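Local coordinates for extracellular endo-alpha-(1->5)-L-arabinanase 1 (PDB 1UV4), which cleaves internal alpha-(1->5)-L-arabinofuranosyl linkages in linear 1,5-alpha-L-arabinan and branched sugar beet arabinan, as a calcium-binding enzyme of plant cell-wall degradation, at residues A[13-24]-A[257-267]; A[73-81]-A[131-139]. All coordinates share one frame; numbering follows the deposited sequence.

Contact 1. Residues A[13-24]-A[257-267]. With CA (calcium ion), chain D; EDO (1,2-ethanediol), chain G; EDO (1,2-ethanediol), chain E.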
# COMPACT_ATOMS: atom_id res chain seq x y z
N HIS A 13 -10.79 0.16 -1.51
CA HIS A 13 -9.78 -0.65 -2.19
C HIS A 13 -8.41 -0.02 -1.94
O HIS A 13 -8.24 1.19 -1.97
CB HIS A 13 -10.10 -0.62 -3.72
CG HIS A 13 -9.35 -1.63 -4.54
ND1 HIS A 13 -8.79 -1.31 -5.75
CD2 HIS A 13 -9.08 -2.94 -4.33
CE1 HIS A 13 -8.20 -2.38 -6.25
NE2 HIS A 13 -8.35 -3.38 -5.41
N ASP A 14 -7.42 -0.87 -1.71
CA ASP A 14 -6.01 -0.44 -1.47
C ASP A 14 -5.92 0.47 -0.25
O ASP A 14 -5.43 1.59 -0.36
CB ASP A 14 -5.37 0.21 -2.69
CG ASP A 14 -5.61 -0.56 -3.98
OD1 ASP A 14 -5.38 -1.79 -4.01
OD2 ASP A 14 -6.04 -0.01 -5.05
N PRO A 15 -6.41 0.03 0.91
CA PRO A 15 -6.54 0.93 2.07
C PRO A 15 -5.24 1.24 2.85
O PRO A 15 -4.30 0.46 2.88
CB PRO A 15 -7.47 0.15 2.98
CG PRO A 15 -7.08 -1.28 2.68
CD PRO A 15 -6.89 -1.33 1.21
N THR A 16 -5.29 2.40 3.50
CA THR A 16 -4.35 2.75 4.57
C THR A 16 -5.21 3.41 5.63
O THR A 16 -6.32 3.88 5.35
CB THR A 16 -3.27 3.67 3.98
OG1 THR A 16 -2.18 3.89 4.92
CG2 THR A 16 -3.76 5.03 3.67
N MET A 17 -4.74 3.48 6.87
CA MET A 17 -5.59 3.96 7.94
C MET A 17 -4.73 4.63 8.98
O MET A 17 -3.61 4.22 9.20
CB MET A 17 -6.34 2.77 8.59
CG MET A 17 -7.32 3.16 9.71
SD MET A 17 -8.38 1.78 10.24
CE MET A 17 -7.35 1.00 11.43
N ILE A 18 -5.26 5.67 9.65
CA ILE A 18 -4.53 6.39 10.70
C ILE A 18 -5.54 7.04 11.66
O ILE A 18 -6.63 7.38 11.27
CB ILE A 18 -3.55 7.39 10.09
CG1 ILE A 18 -2.55 7.95 11.11
CG2 ILE A 18 -4.32 8.51 9.31
CD1 ILE A 18 -1.34 8.63 10.45
N LYS A 19 -5.18 7.13 12.92
CA LYS A 19 -5.99 7.80 13.95
C LYS A 19 -5.63 9.28 14.00
O LYS A 19 -4.45 9.63 13.97
CB LYS A 19 -5.68 7.17 15.31
CG LYS A 19 -6.59 7.61 16.45
CD LYS A 19 -7.88 6.84 16.39
CE LYS A 19 -8.96 7.42 17.28
NZ LYS A 19 -8.53 7.45 18.74
N GLU A 20 -6.64 10.14 14.10
CA GLU A 20 -6.44 11.56 14.39
C GLU A 20 -7.50 12.02 15.38
O GLU A 20 -8.70 12.00 15.06
CB GLU A 20 -6.48 12.42 13.17
CG GLU A 20 -6.33 13.91 13.45
CD GLU A 20 -6.49 14.69 12.19
OE1 GLU A 20 -7.63 15.00 11.81
OE2 GLU A 20 -5.48 14.92 11.52
N GLY A 21 -7.10 12.29 16.61
CA GLY A 21 -8.04 12.69 17.62
C GLY A 21 -9.00 11.55 17.93
O GLY A 21 -8.56 10.42 18.12
N SER A 22 -10.31 11.83 17.99
CA SER A 22 -11.31 10.81 18.35
C SER A 22 -11.80 10.01 17.13
O SER A 22 -12.71 9.20 17.29
CB SER A 22 -12.51 11.47 19.05
OG SER A 22 -13.17 12.35 18.15
N SER A 23 -11.20 10.20 15.96
CA SER A 23 -11.61 9.51 14.73
C SER A 23 -10.50 8.69 14.09
O SER A 23 -9.32 9.03 14.21
CB SER A 23 -12.13 10.47 13.67
OG SER A 23 -13.23 11.19 14.17
N TRP A 24 -10.91 7.68 13.35
CA TRP A 24 -10.06 6.97 12.41
C TRP A 24 -10.32 7.50 10.99
O TRP A 24 -11.47 7.81 10.66
CB TRP A 24 -10.36 5.48 12.44
CG TRP A 24 -9.98 4.79 13.70
CD1 TRP A 24 -10.75 4.51 14.77
CD2 TRP A 24 -8.69 4.25 13.97
NE1 TRP A 24 -10.00 3.84 15.71
CE2 TRP A 24 -8.73 3.67 15.24
CE3 TRP A 24 -7.48 4.24 13.27
CZ2 TRP A 24 -7.60 3.05 15.82
CZ3 TRP A 24 -6.39 3.64 13.83
CH2 TRP A 24 -6.44 3.07 15.09
N ASP A 257 -2.13 -3.19 4.73
CA ASP A 257 -1.25 -2.20 5.32
C ASP A 257 -1.20 -2.39 6.80
O ASP A 257 -2.22 -2.73 7.43
CB ASP A 257 -1.76 -0.80 4.94
CG ASP A 257 -0.71 0.23 5.09
OD1 ASP A 257 0.51 -0.04 4.94
OD2 ASP A 257 -1.01 1.37 5.32
N ILE A 258 0.01 -2.32 7.32
CA ILE A 258 0.26 -2.45 8.78
C ILE A 258 0.13 -1.09 9.38
O ILE A 258 0.83 -0.13 8.95
CB ILE A 258 1.63 -3.03 9.06
CG1 ILE A 258 1.72 -4.47 8.54
CG2 ILE A 258 1.83 -3.05 10.56
CD1 ILE A 258 3.21 -4.97 8.36
N VAL A 259 -0.77 -0.97 10.36
CA VAL A 259 -1.14 0.24 11.01
C VAL A 259 -0.71 0.15 12.52
O VAL A 259 -1.00 -0.83 13.22
CB VAL A 259 -2.64 0.52 10.75
CG1 VAL A 259 -3.11 1.64 11.61
CG2 VAL A 259 -2.86 0.78 9.27
N ASN A 260 0.03 1.14 13.03
CA ASN A 260 0.49 1.13 14.43
C ASN A 260 1.27 -0.13 14.86
O ASN A 260 1.35 -0.47 16.04
CB ASN A 260 -0.69 1.33 15.40
CG ASN A 260 -1.43 2.66 15.21
OD1 ASN A 260 -1.14 3.42 14.27
ND2 ASN A 260 -2.38 2.93 16.11
N GLY A 261 1.87 -0.83 13.91
CA GLY A 261 2.65 -2.01 14.19
C GLY A 261 1.84 -3.28 14.40
O GLY A 261 2.36 -4.33 14.06
N ASN A 262 0.59 -3.18 14.87
CA ASN A 262 -0.20 -4.32 15.36
C ASN A 262 -1.65 -4.40 14.91
O ASN A 262 -2.50 -4.97 15.60
CB ASN A 262 -0.16 -4.37 16.90
CG ASN A 262 -0.83 -3.19 17.56
OD1 ASN A 262 -1.47 -2.35 16.93
ND2 ASN A 262 -0.66 -3.09 18.90
N ILE A 263 -1.93 -3.77 13.78
CA ILE A 263 -3.23 -3.83 13.14
C ILE A 263 -2.98 -4.07 11.68
O ILE A 263 -2.13 -3.39 11.14
CB ILE A 263 -4.00 -2.49 13.30
CG1 ILE A 263 -4.21 -2.18 14.80
CG2 ILE A 263 -5.32 -2.55 12.50
CD1 ILE A 263 -4.88 -0.82 15.08
N LEU A 264 -3.71 -5.00 11.06
CA LEU A 264 -3.62 -5.20 9.63
C LEU A 264 -4.94 -4.83 9.00
O LEU A 264 -5.97 -5.43 9.32
CB LEU A 264 -3.27 -6.66 9.30
CG LEU A 264 -2.89 -6.83 7.82
CD1 LEU A 264 -1.57 -6.24 7.48
CD2 LEU A 264 -2.96 -8.27 7.34
N VAL A 265 -4.91 -3.84 8.12
CA VAL A 265 -6.05 -3.50 7.30
C VAL A 265 -5.82 -4.09 5.93
O VAL A 265 -4.69 -4.23 5.47
CB VAL A 265 -6.30 -1.94 7.22
CG1 VAL A 265 -6.47 -1.37 8.65
CG2 VAL A 265 -5.20 -1.21 6.49
N ARG A 266 -6.91 -4.41 5.26
CA ARG A 266 -6.80 -4.90 3.87
C ARG A 266 -8.16 -4.76 3.23
O ARG A 266 -9.14 -4.45 3.92
CB ARG A 266 -6.39 -6.38 3.84
CG ARG A 266 -7.43 -7.37 4.23
CD ARG A 266 -7.17 -7.94 5.50
NE ARG A 266 -8.07 -9.01 5.94
CZ ARG A 266 -8.43 -9.14 7.20
NH1 ARG A 266 -7.99 -8.29 8.11
NH2 ARG A 266 -9.19 -10.16 7.56
N HIS A 267 -8.23 -4.93 1.91
CA HIS A 267 -9.52 -5.08 1.25
C HIS A 267 -9.78 -6.55 0.99
O HIS A 267 -8.86 -7.35 0.95
CB HIS A 267 -9.62 -4.24 -0.03
CG HIS A 267 -8.66 -4.64 -1.12
ND1 HIS A 267 -7.65 -3.81 -1.58
CD2 HIS A 267 -8.57 -5.78 -1.85
CE1 HIS A 267 -6.95 -4.45 -2.51
NE2 HIS A 267 -7.48 -5.65 -2.68
CA CA D . 1.55 1.99 5.33
C1 EDO G . -0.62 5.24 9.69
O1 EDO G . -1.27 4.32 8.85
C2 EDO G . -0.20 4.57 10.99
O2 EDO G . -0.07 5.55 11.99
C1 EDO E . -10.35 -12.30 4.20
O1 EDO E . -9.39 -11.50 4.88
C2 EDO E . -10.84 -13.42 5.08
O2 EDO E . -9.92 -14.50 5.04
O HOH W 1 -2.62 5.84 13.96
O HOH W 2 2.71 0.66 6.87
O HOH W 3 0.82 2.22 7.96
O HOH W 4 3.25 3.68 5.77
O HOH W 5 0.28 3.62 6.39

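Contact 2. Residues A[73-81]-A[131-139]. With CA (calcium ion), chain D.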
# COMPACT_ATOMS: atom_id res chain seq x y z
N GLN A 73 -6.81 8.61 -8.43
CA GLN A 73 -5.46 8.25 -7.98
C GLN A 73 -5.52 7.00 -7.08
O GLN A 73 -6.57 6.62 -6.61
CB GLN A 73 -4.74 9.39 -7.26
CG GLN A 73 -4.22 10.46 -8.27
CD GLN A 73 -5.33 11.14 -9.02
OE1 GLN A 73 -6.19 11.83 -8.46
NE2 GLN A 73 -5.34 10.95 -10.32
N TRP A 74 -4.38 6.31 -6.94
CA TRP A 74 -4.42 4.95 -6.40
C TRP A 74 -3.53 4.73 -5.18
O TRP A 74 -2.45 5.30 -5.05
CB TRP A 74 -3.96 3.86 -7.41
CG TRP A 74 -4.52 3.90 -8.79
CD1 TRP A 74 -5.57 4.64 -9.26
CD2 TRP A 74 -3.99 3.20 -9.90
NE1 TRP A 74 -5.75 4.41 -10.61
CE2 TRP A 74 -4.78 3.54 -11.02
CE3 TRP A 74 -2.93 2.32 -10.07
CZ2 TRP A 74 -4.55 3.00 -12.28
CZ3 TRP A 74 -2.72 1.79 -11.35
CH2 TRP A 74 -3.51 2.14 -12.41
N ALA A 75 -3.99 3.86 -4.31
CA ALA A 75 -3.14 3.21 -3.31
C ALA A 75 -2.37 4.19 -2.43
O ALA A 75 -1.16 4.22 -2.38
CB ALA A 75 -2.24 2.20 -4.01
N PRO A 76 -3.13 5.02 -1.72
CA PRO A 76 -2.53 5.99 -0.81
C PRO A 76 -1.83 5.30 0.36
O PRO A 76 -2.15 4.18 0.75
CB PRO A 76 -3.72 6.82 -0.38
CG PRO A 76 -4.80 5.88 -0.39
CD PRO A 76 -4.60 5.04 -1.67
N ASP A 77 -0.89 6.04 0.92
CA ASP A 77 -0.19 5.58 2.09
C ASP A 77 0.08 6.78 2.98
O ASP A 77 0.47 7.80 2.46
CB ASP A 77 1.08 4.85 1.70
CG ASP A 77 1.74 4.26 2.88
OD1 ASP A 77 1.23 3.21 3.42
OD2 ASP A 77 2.77 4.77 3.44
N ILE A 78 -0.13 6.62 4.28
CA ILE A 78 -0.03 7.79 5.18
C ILE A 78 0.68 7.43 6.46
O ILE A 78 0.52 6.34 7.00
CB ILE A 78 -1.43 8.36 5.43
CG1 ILE A 78 -1.34 9.75 6.08
CG2 ILE A 78 -2.29 7.42 6.21
CD1 ILE A 78 -2.65 10.48 6.09
N GLN A 79 1.46 8.38 6.95
CA GLN A 79 2.07 8.32 8.26
C GLN A 79 2.19 9.71 8.82
O GLN A 79 2.34 10.67 8.08
CB GLN A 79 3.50 7.81 8.19
CG GLN A 79 3.69 6.36 7.82
CD GLN A 79 3.36 5.36 8.94
OE1 GLN A 79 2.89 4.26 8.65
NE2 GLN A 79 3.56 5.74 10.17
N TYR A 80 2.21 9.82 10.14
CA TYR A 80 2.60 11.06 10.81
C TYR A 80 4.08 10.94 11.24
O TYR A 80 4.43 10.02 11.95
CB TYR A 80 1.67 11.34 12.01
CG TYR A 80 1.82 12.71 12.61
CD1 TYR A 80 1.09 13.80 12.13
CD2 TYR A 80 2.68 12.92 13.64
CE1 TYR A 80 1.23 15.07 12.70
CE2 TYR A 80 2.83 14.17 14.23
CZ TYR A 80 2.10 15.25 13.74
OH TYR A 80 2.28 16.49 14.38
N TYR A 81 4.94 11.86 10.82
CA TYR A 81 6.38 11.78 11.12
C TYR A 81 6.93 13.17 11.12
O TYR A 81 6.59 13.94 10.22
CB TYR A 81 7.08 10.94 10.02
CG TYR A 81 8.58 10.99 10.03
CD1 TYR A 81 9.31 10.47 11.09
CD2 TYR A 81 9.29 11.57 8.97
CE1 TYR A 81 10.72 10.53 11.10
CE2 TYR A 81 10.66 11.63 8.96
CZ TYR A 81 11.39 11.10 10.00
OH TYR A 81 12.77 11.15 10.02
N ALA A 131 5.90 2.34 -10.86
CA ALA A 131 5.91 3.26 -9.72
C ALA A 131 4.50 3.57 -9.22
O ALA A 131 3.97 4.67 -9.39
CB ALA A 131 6.61 4.59 -10.08
N ILE A 132 3.94 2.55 -8.58
CA ILE A 132 2.70 2.64 -7.85
C ILE A 132 2.80 1.89 -6.52
O ILE A 132 3.76 1.18 -6.24
CB ILE A 132 1.49 2.13 -8.69
CG1 ILE A 132 1.50 0.62 -8.84
CG2 ILE A 132 1.43 2.80 -10.05
CD1 ILE A 132 0.27 0.03 -9.43
N ASP A 133 1.78 2.07 -5.72
CA ASP A 133 1.60 1.34 -4.47
C ASP A 133 2.67 1.67 -3.41
O ASP A 133 3.33 0.78 -2.87
CB ASP A 133 1.50 -0.17 -4.62
CG ASP A 133 0.35 -0.61 -5.46
OD1 ASP A 133 -0.56 0.18 -5.84
OD2 ASP A 133 0.29 -1.82 -5.80
N PRO A 134 2.85 2.97 -3.10
CA PRO A 134 3.89 3.36 -2.13
C PRO A 134 3.64 2.90 -0.72
O PRO A 134 2.50 2.79 -0.29
CB PRO A 134 3.83 4.88 -2.15
CG PRO A 134 2.42 5.21 -2.64
CD PRO A 134 2.09 4.13 -3.59
N GLU A 135 4.73 2.72 0.02
CA GLU A 135 4.71 2.39 1.42
C GLU A 135 5.86 3.11 2.10
O GLU A 135 7.01 2.82 1.83
CB GLU A 135 4.87 0.87 1.57
CG GLU A 135 5.34 0.36 2.91
CD GLU A 135 4.34 0.47 4.02
OE1 GLU A 135 3.35 1.24 3.89
OE2 GLU A 135 4.50 -0.21 5.08
N LEU A 136 5.55 3.98 3.04
CA LEU A 136 6.54 4.63 3.89
C LEU A 136 6.80 3.71 5.08
O LEU A 136 5.88 3.23 5.76
CB LEU A 136 6.01 6.00 4.36
CG LEU A 136 6.94 6.76 5.31
CD1 LEU A 136 8.28 7.13 4.68
CD2 LEU A 136 6.24 8.05 5.77
N THR A 137 8.08 3.47 5.33
CA THR A 137 8.46 2.70 6.49
C THR A 137 9.67 3.36 7.16
O THR A 137 10.23 4.31 6.65
CB THR A 137 8.71 1.24 6.08
OG1 THR A 137 8.93 0.43 7.25
CG2 THR A 137 9.95 1.08 5.26
N PHE A 138 9.99 2.85 8.32
CA PHE A 138 11.09 3.37 9.13
C PHE A 138 12.00 2.25 9.53
O PHE A 138 11.56 1.16 9.92
CB PHE A 138 10.57 4.14 10.34
CG PHE A 138 9.68 5.26 9.95
CD1 PHE A 138 10.20 6.51 9.63
CD2 PHE A 138 8.32 5.04 9.79
CE1 PHE A 138 9.38 7.52 9.22
CE2 PHE A 138 7.52 6.06 9.37
CZ PHE A 138 8.04 7.28 9.08
N ASP A 139 13.30 2.53 9.43
CA ASP A 139 14.28 1.51 9.76
C ASP A 139 14.55 1.48 11.27
O ASP A 139 13.90 2.20 12.06
CB ASP A 139 15.56 1.66 8.91
CG ASP A 139 16.32 2.95 9.18
OD1 ASP A 139 16.21 3.55 10.28
OD2 ASP A 139 17.13 3.45 8.37
CA CA D . 1.55 1.99 5.33
O HOH W 6 0.08 1.87 -1.26
O HOH W 4 3.25 3.68 5.77
O HOH W 5 0.28 3.62 6.39
O HOH W 3 0.82 2.22 7.96
O HOH W 2 2.71 0.66 6.87

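Contact 1. Residues A[13-24]-A[257-267]
Thr16 donates a hydrogen bond from OG1 to Asp257 OD2 over 2.8 Å. The hydroxyl meets the carboxylate oxygen nearly in line with its C-O bond. The two side chains lie alongside and point the same way. Chi1 of Thr16, -171°, swings OG1 to the far side of CB from the backbone N and aims it at the carboxylate. Asp257 grips the calcium ion with both oxygens, OD1 at 2.3 Å and OD2 at 2.6 Å. OD2 therefore serves the metal and Thr16 together, which limits rotation of the carboxylate. OD1 is also hydrogen-bonded to Thr188. At the other end, Asp14 N points its hydrogen at His267 ND1, 3.0 Å away and almost straight (168°). His267 NE2 is hydrogen-bonded to Thr212, so the ring is tied on two sides. Asp14 OD1 lies over the centre of the His13 ring, while OD2 is hydrogen-bonded to Thr29. Asp14 is the probable proton acceptor of catalysis. The contact joins the first and last blades of a five-bladed beta-propeller at their innermost strands, 16-20 and 250-259; strand 263-270 is the hairpin partner of the latter. Apolar groups fill the seam between them. Pro15 CG rests on Arg266 C at 3.7 Å. The Met17 chain bends at its last torsion and brings CE to 3.8 Å from Val265 CG1, with Ile263 CG2 also beside it. Farther out, Trp24 CH2 meets Ile263 CD1 at 4.2 Å, and Asn260 ND2 approaches the indole edge. Lys19 CD lies over one indole face. A classic beta bulge, Asn262 and Ile263 opposite Val259, shapes the hairpin end. Water 1 accepts from Lys19 N and donates to Asn260 OD1, joining the two segments.

Contact 2. Residues A[73-81]-A[131-139]
This is a metal-bridged contact between neighbouring blades of the five-bladed beta-propeller, made by their innermost strands, 74-81 and 135-138. The strands run roughly the same way beside the central axis. They are joined by side chains, water and a calcium ion. Asp77 OD1 binds the calcium at 2.3 Å and Glu135 OE1 at 2.4 Å. The metal brings these two oxygens to 2.9 Å from each other. Its positive charge probably offsets their repulsion. Asp77 also reaches across with OD2, which accepts from Leu136 N at 2.9 Å. With chi1 at -174°, CG lies opposite the backbone N, and the carboxylate is carried across to both calcium and Leu136. The bond to Leu136 N is nearly straight (175°) but arrives from above the carboxylate plane, 53° out of it. Asp77 is thus held to the metal by one oxygen and to the next blade by the other. Glu135 OE2 is fixed by Leu189 N of a further blade. Water 6 donates to Ala75 O and to Pro134 O, linking the two backbones. Toward one end, Leu136 CD2 packs on Gln79 CB at 3.7 Å. Beyond it Phe138 CE1 sits over one face of the Tyr81 ring, offset toward its rim. Asp133, inferred to tune and orient the catalytic acid, sets its OD1 3.2 Å from Ala75 CB. Nearby the Trp74 ring edge receives Ile132 CD1, 4.0 Å from CZ3.

In the fold
Contacts 1 and 2 lie around one propeller axis, their centres about 12 Å apart, and share the calcium ion with its four waters. Asp257 supplies two ligands, Asp77 and Glu135 one each, so the ion ties three blades. Asp257 OD1 comes within 3.3 Å of Glu135 OE1. The first blade, which gives the ion no ligand, touches the second: Thr16 CG2 lies 3.4 Å from Pro76 O. Asp14, Ala75 and Asp133 have matching positive-phi backbones, each followed by proline. Asp14 OD1 and Asp133 OD1 are 5.5 Å apart; the side chains of Asp133 and Glu185, the probable proton donor, come within about 3 Å at their nearest atoms. The calcium held by Asp257 lies 11.5 Å from Asp133 OD1.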